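Local coordinates for TRAP dicarboxylate ABC transporter, substrate-binding protein (Roseobacter denitrificans, PDB 4OVQ) that binds beta-D-glucuronate in its interdomain cleft, probably as the periplasmic solute receptor of a TRAP transport system, at residues V102-M114 with Y224-I236. Numbering follows the deposited sequence.
Sequences VSLPFIFKDVPHM and YSLSQHLIIPECI. With BDP (beta-D-glucopyranuronic acid), chain C.
Phe-106 N donates to His-229 O at 3.0 Å, bent to 143° at the hydrogen and tilted from the carbonyl plane, the one direct hydrogen bond joining the type II turn of 104-107 to 224-236. Pro-105 CA brings a C-H to the same oxygen. Next to this, the Phe-106 ring lies with one face over His-229 CA, a CH-pi contact 4.0 Å from the ring centroid, and its CZ meets His-229 CB. With an alanine here the ring's cover of His-229 CA and CB would be lost, which would probably open a gap beside that backbone and leave the turn held there mainly by its one N-H...O bond. The imidazole turns elsewhere, its ND1 hydrogen-bonded to Ser-227 OG and its NE2 bonded to Glu-206. Further along, water 1 accepts from Ile-231 N and lies 2.9 Å from both Val-102 O and Leu-104 O, bridging the two backbones. Segment 224-236 is the link between strands 223-230 and 234-239, which belong to different sheets of this two-domain solute-binding fold, and 102-114 packs against that connection. Ile-231 fills the middle: CD1 reaches Asp-110 CA at 3.6 Å, while CG2, anti to the backbone N, meets Val-111 CG2 and Met-114 SE. Ile-231 O sits at the edge of the Phe-108 ring, near its plane, 3.1 Å from Phe-108 CD2. The selenium of Met-114, a selenomethionine, rests 3.7 Å from Pro-233 CB, and the proline's CD packs on Val-102 CG2. Opposite in direction to Pro-233, Glu-234 leaves the backbone away from 102-114, and its carboxylate lies in the ligand pocket, where Glu-234 OE2 accepts from O2 of the glucuronate at 2.5 Å; Asn-88 and Asn-86 also bond to this carboxylate.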
loop_
_atom_site.group_PDB
_atom_site.type_symbol
_atom_site.label_atom_id
_atom_site.label_comp_id
_atom_site.label_asym_id
_atom_site.label_seq_id
_atom_site.Cartn_x
_atom_site.Cartn_y
_atom_site.Cartn_z
ATOM N N VAL A 102 -3.813 -8.585 4.106
ATOM C CA VAL A 102 -2.593 -7.814 4.351
ATOM C C VAL A 102 -2.918 -6.446 4.950
ATOM O O VAL A 102 -2.014 -5.727 5.390
ATOM C CB VAL A 102 -1.699 -7.679 3.074
ATOM C CG1 VAL A 102 -1.381 -9.044 2.502
ATOM C CG2 VAL A 102 -2.339 -6.821 2.039
ATOM N N SER A 103 -4.212 -6.119 4.987
ATOM C CA SER A 103 -4.714 -4.888 5.550
ATOM C C SER A 103 -5.087 -5.052 7.048
ATOM O O SER A 103 -5.498 -4.100 7.699
ATOM C CB SER A 103 -5.887 -4.406 4.708
ATOM O OG SER A 103 -5.412 -3.909 3.445
ATOM N N LEU A 104 -4.912 -6.246 7.590
ATOM C CA LEU A 104 -5.093 -6.434 9.041
ATOM C C LEU A 104 -3.951 -5.792 9.827
ATOM O O LEU A 104 -2.776 -6.051 9.580
ATOM C CB LEU A 104 -5.211 -7.922 9.387
ATOM C CG LEU A 104 -6.561 -8.520 8.985
ATOM C CD1 LEU A 104 -6.465 -10.050 8.926
ATOM C CD2 LEU A 104 -7.694 -8.067 9.921
ATOM N N PRO A 105 -4.296 -4.918 10.784
ATOM C CA PRO A 105 -3.283 -4.261 11.609
ATOM C C PRO A 105 -2.431 -5.281 12.370
ATOM O O PRO A 105 -2.975 -6.242 12.877
ATOM C CB PRO A 105 -4.133 -3.444 12.590
ATOM C CG PRO A 105 -5.365 -3.154 11.838
ATOM C CD PRO A 105 -5.644 -4.404 11.069
ATOM N N PHE A 106 -1.124 -5.067 12.383
ATOM C CA PHE A 106 -0.199 -5.882 13.164
ATOM C C PHE A 106 -0.159 -7.353 12.741
ATOM O O PHE A 106 0.102 -8.230 13.580
ATOM C CB PHE A 106 -0.530 -5.751 14.662
ATOM C CG PHE A 106 -0.455 -4.332 15.183
ATOM C CD1 PHE A 106 0.771 -3.709 15.369
ATOM C CD2 PHE A 106 -1.610 -3.631 15.490
ATOM C CE1 PHE A 106 0.843 -2.410 15.841
ATOM C CE2 PHE A 106 -1.548 -2.340 15.966
ATOM C CZ PHE A 106 -0.316 -1.729 16.147
ATOM N N ILE A 107 -0.389 -7.644 11.459
ATOM C CA ILE A 107 -0.342 -9.037 10.997
ATOM C C ILE A 107 1.059 -9.504 10.581
ATOM O O ILE A 107 1.380 -10.694 10.674
ATOM C CB ILE A 107 -1.367 -9.329 9.882
ATOM C CG1 ILE A 107 -1.527 -10.853 9.746
ATOM C CG2 ILE A 107 -0.952 -8.693 8.571
ATOM C CD1 ILE A 107 -2.519 -11.268 8.706
ATOM N N PHE A 108 1.896 -8.577 10.142
ATOM C CA PHE A 108 3.299 -8.879 9.899
ATOM C C PHE A 108 4.132 -8.284 11.031
ATOM O O PHE A 108 3.737 -7.292 11.633
ATOM C CB PHE A 108 3.732 -8.320 8.541
ATOM C CG PHE A 108 2.868 -8.775 7.402
ATOM C CD1 PHE A 108 2.826 -10.115 7.037
ATOM C CD2 PHE A 108 2.092 -7.871 6.690
ATOM C CE1 PHE A 108 2.028 -10.544 5.985
ATOM C CE2 PHE A 108 1.299 -8.292 5.636
ATOM C CZ PHE A 108 1.268 -9.631 5.282
ATOM N N LYS A 109 5.263 -8.903 11.359
ATOM C CA LYS A 109 6.150 -8.362 12.378
ATOM C C LYS A 109 7.040 -7.272 11.806
ATOM O O LYS A 109 7.501 -6.401 12.543
ATOM C CB LYS A 109 7.024 -9.476 12.986
ATOM C CG LYS A 109 6.376 -10.857 12.979
ATOM C CD LYS A 109 7.244 -11.913 13.647
ATOM C CE LYS A 109 6.388 -13.077 14.102
ATOM N NZ LYS A 109 7.139 -14.367 14.096
ATOM N N ASP A 110 7.272 -7.314 10.492
ATOM C CA ASP A 110 8.088 -6.309 9.819
ATOM C C ASP A 110 8.116 -6.595 8.323
ATOM O O ASP A 110 7.530 -7.575 7.867
ATOM C CB ASP A 110 9.519 -6.243 10.391
ATOM C CG ASP A 110 10.226 -7.578 10.392
ATOM O OD1 ASP A 110 10.050 -8.382 9.455
ATOM O OD2 ASP A 110 10.986 -7.817 11.352
ATOM N N VAL A 111 8.775 -5.725 7.562
ATOM C CA VAL A 111 8.754 -5.841 6.113
ATOM C C VAL A 111 9.440 -7.128 5.648
ATOM O O VAL A 111 8.905 -7.857 4.810
ATOM C CB VAL A 111 9.366 -4.611 5.437
ATOM C CG1 VAL A 111 9.478 -4.824 3.940
ATOM C CG2 VAL A 111 8.549 -3.373 5.771
ATOM N N PRO A 112 10.625 -7.432 6.198
ATOM C CA PRO A 112 11.217 -8.690 5.738
ATOM C C PRO A 112 10.297 -9.880 5.958
ATOM O O PRO A 112 10.235 -10.764 5.103
ATOM C CB PRO A 112 12.482 -8.796 6.590
ATOM C CG PRO A 112 12.904 -7.372 6.735
ATOM C CD PRO A 112 11.583 -6.645 6.992
ATOM N N HIS A 113 9.584 -9.896 7.083
ATOM C CA HIS A 113 8.582 -10.930 7.337
ATOM C C HIS A 113 7.499 -10.975 6.245
ATOM O O HIS A 113 7.153 -12.047 5.757
ATOM C CB HIS A 113 7.928 -10.702 8.695
ATOM C CG HIS A 113 6.935 -11.755 9.073
ATOM N ND1 HIS A 113 5.681 -11.459 9.557
ATOM C CD2 HIS A 113 7.016 -13.106 9.053
ATOM C CE1 HIS A 113 5.025 -12.578 9.803
ATOM N NE2 HIS A 113 5.815 -13.593 9.510
HETATM N N MSE A 114 6.964 -9.813 5.868
HETATM C CA MSE A 114 5.938 -9.744 4.823
HETATM C C MSE A 114 6.409 -10.425 3.543
HETATM O O MSE A 114 5.663 -11.184 2.920
HETATM C CB MSE A 114 5.576 -8.273 4.535
HETATM C CG MSE A 114 4.708 -7.991 3.244
HETATM SE SE MSE A 114 4.577 -6.053 3.032
HETATM C CE MSE A 114 6.081 -5.866 1.766
ATOM N N TYR A 224 5.390 12.632 14.159
ATOM C CA TYR A 224 5.329 11.311 13.530
ATOM C C TYR A 224 5.632 10.280 14.609
ATOM O O TYR A 224 6.681 10.331 15.277
ATOM C CB TYR A 224 6.330 11.221 12.385
ATOM C CG TYR A 224 6.219 10.016 11.457
ATOM C CD1 TYR A 224 6.908 8.842 11.733
ATOM C CD2 TYR A 224 5.486 10.084 10.272
ATOM C CE1 TYR A 224 6.839 7.745 10.869
ATOM C CE2 TYR A 224 5.402 9.005 9.404
ATOM C CZ TYR A 224 6.077 7.830 9.711
ATOM O OH TYR A 224 6.024 6.759 8.846
ATOM N N SER A 225 4.700 9.362 14.803
ATOM C CA SER A 225 4.771 8.371 15.870
ATOM C C SER A 225 4.824 6.981 15.270
ATOM O O SER A 225 3.895 6.571 14.579
ATOM C CB SER A 225 3.548 8.485 16.799
ATOM O OG SER A 225 3.479 9.740 17.450
ATOM N N LEU A 226 5.901 6.251 15.569
ATOM C CA LEU A 226 6.215 4.972 14.938
ATOM C C LEU A 226 5.401 3.792 15.450
ATOM O O LEU A 226 5.936 2.831 16.016
ATOM C CB LEU A 226 7.715 4.667 15.058
ATOM C CG LEU A 226 8.574 5.609 14.208
ATOM C CD1 LEU A 226 9.986 5.756 14.737
ATOM C CD2 LEU A 226 8.626 5.139 12.760
ATOM N N SER A 227 4.097 3.862 15.203
ATOM C CA SER A 227 3.174 2.787 15.534
ATOM C C SER A 227 3.392 1.587 14.641
ATOM O O SER A 227 3.186 0.461 15.050
ATOM C CB SER A 227 1.737 3.293 15.364
ATOM O OG SER A 227 1.608 3.971 14.118
ATOM N N GLN A 228 3.772 1.830 13.387
ATOM C CA GLN A 228 3.981 0.745 12.444
ATOM C C GLN A 228 2.841 -0.276 12.500
ATOM O O GLN A 228 3.054 -1.485 12.531
ATOM C CB GLN A 228 5.325 0.079 12.738
ATOM C CG GLN A 228 6.497 1.030 12.561
ATOM C CD GLN A 228 7.826 0.416 12.972
ATOM O OE1 GLN A 228 7.888 -0.408 13.886
ATOM N NE2 GLN A 228 8.893 0.819 12.295
ATOM N N HIS A 229 1.617 0.251 12.440
ATOM C CA HIS A 229 0.395 -0.520 12.651
ATOM C C HIS A 229 -0.068 -1.291 11.422
ATOM O O HIS A 229 -0.836 -2.243 11.553
ATOM C CB HIS A 229 -0.729 0.410 13.107
ATOM C CG HIS A 229 -0.900 1.614 12.231
ATOM N ND1 HIS A 229 -0.374 2.843 12.551
ATOM C CD2 HIS A 229 -1.516 1.764 11.036
ATOM C CE1 HIS A 229 -0.648 3.700 11.584
ATOM N NE2 HIS A 229 -1.335 3.063 10.649
ATOM N N LEU A 230 0.370 -0.866 10.233
ATOM C CA LEU A 230 0.036 -1.556 8.992
ATOM C C LEU A 230 1.314 -1.741 8.186
ATOM O O LEU A 230 2.125 -0.787 8.080
ATOM C CB LEU A 230 -0.976 -0.736 8.183
ATOM C CG LEU A 230 -2.424 -0.746 8.709
ATOM C CD1 LEU A 230 -3.268 0.363 8.071
ATOM C CD2 LEU A 230 -3.060 -2.107 8.480
ATOM N N ILE A 231 1.478 -2.945 7.617
ATOM C CA ILE A 231 2.579 -3.249 6.722
ATOM C C ILE A 231 1.935 -3.905 5.497
ATOM O O ILE A 231 1.616 -5.085 5.485
ATOM C CB ILE A 231 3.604 -4.174 7.414
ATOM C CG1 ILE A 231 4.147 -3.484 8.652
ATOM C CG2 ILE A 231 4.734 -4.512 6.467
ATOM C CD1 ILE A 231 5.108 -4.378 9.483
ATOM N N ILE A 232 1.673 -3.070 4.488
ATOM C CA ILE A 232 0.877 -3.438 3.329
ATOM C C ILE A 232 1.771 -3.417 2.084
ATOM O O ILE A 232 2.423 -2.405 1.825
ATOM C CB ILE A 232 -0.278 -2.422 3.164
ATOM C CG1 ILE A 232 -1.121 -2.356 4.438
ATOM C CG2 ILE A 232 -1.112 -2.780 1.970
ATOM C CD1 ILE A 232 -2.268 -1.360 4.361
ATOM N N PRO A 233 1.793 -4.510 1.314
ATOM C CA PRO A 233 2.613 -4.530 0.104
ATOM C C PRO A 233 1.873 -3.858 -1.042
ATOM O O PRO A 233 0.659 -3.588 -0.964
ATOM C CB PRO A 233 2.748 -6.025 -0.195
ATOM C CG PRO A 233 1.477 -6.615 0.302
ATOM C CD PRO A 233 1.155 -5.821 1.547
ATOM N N GLU A 234 2.593 -3.607 -2.119
ATOM C CA GLU A 234 1.959 -3.168 -3.337
ATOM C C GLU A 234 2.283 -4.154 -4.415
ATOM O O GLU A 234 3.100 -5.057 -4.235
ATOM C CB GLU A 234 2.424 -1.755 -3.723
ATOM C CG GLU A 234 2.468 -0.778 -2.546
ATOM C CD GLU A 234 2.297 0.655 -2.954
ATOM O OE1 GLU A 234 2.586 0.977 -4.124
ATOM O OE2 GLU A 234 1.887 1.430 -2.064
ATOM N N CYS A 235 1.638 -3.994 -5.551
ATOM C CA CYS A 235 1.953 -4.820 -6.681
ATOM C C CYS A 235 2.051 -3.996 -7.968
ATOM O O CYS A 235 1.573 -2.859 -8.029
ATOM C CB CYS A 235 0.905 -5.921 -6.827
ATOM S SG CYS A 235 -0.728 -5.281 -7.324
ATOM N N ILE A 236 2.656 -4.592 -8.973
ATOM C CA ILE A 236 2.437 -4.254 -10.354
ATOM C C ILE A 236 1.296 -5.166 -10.791
ATOM O O ILE A 236 1.457 -6.398 -10.683
ATOM C CB ILE A 236 3.705 -4.517 -11.224
ATOM C CG1 ILE A 236 4.936 -3.776 -10.679
ATOM C CG2 ILE A 236 3.439 -4.154 -12.694
ATOM C CD1 ILE A 236 6.190 -4.003 -11.482
HETATM C C1 BDP C . 0.871 5.028 0.116
HETATM C C2 BDP C . 0.644 4.086 -1.038
HETATM C C3 BDP C . -0.268 4.757 -1.970
HETATM C C4 BDP C . -1.556 5.082 -1.290
HETATM C C5 BDP C . -1.307 5.951 -0.080
HETATM C C6 BDP C . -2.589 6.282 0.700
HETATM O O2 BDP C . 1.956 3.922 -1.676
HETATM O O3 BDP C . -0.585 3.737 -2.989
HETATM O O4 BDP C . -2.468 5.777 -2.242
HETATM O O5 BDP C . -0.384 5.338 0.810
HETATM O O6A BDP C . -3.668 6.456 0.060
HETATM O O1 BDP C . 1.713 4.496 1.098
HETATM O O6B BDP C . -2.408 6.504 1.922
HETATM O O HOH W 1 -0.733 -4.969 7.839
HETATM O O HOH W 2 7.570 -3.586 12.611
#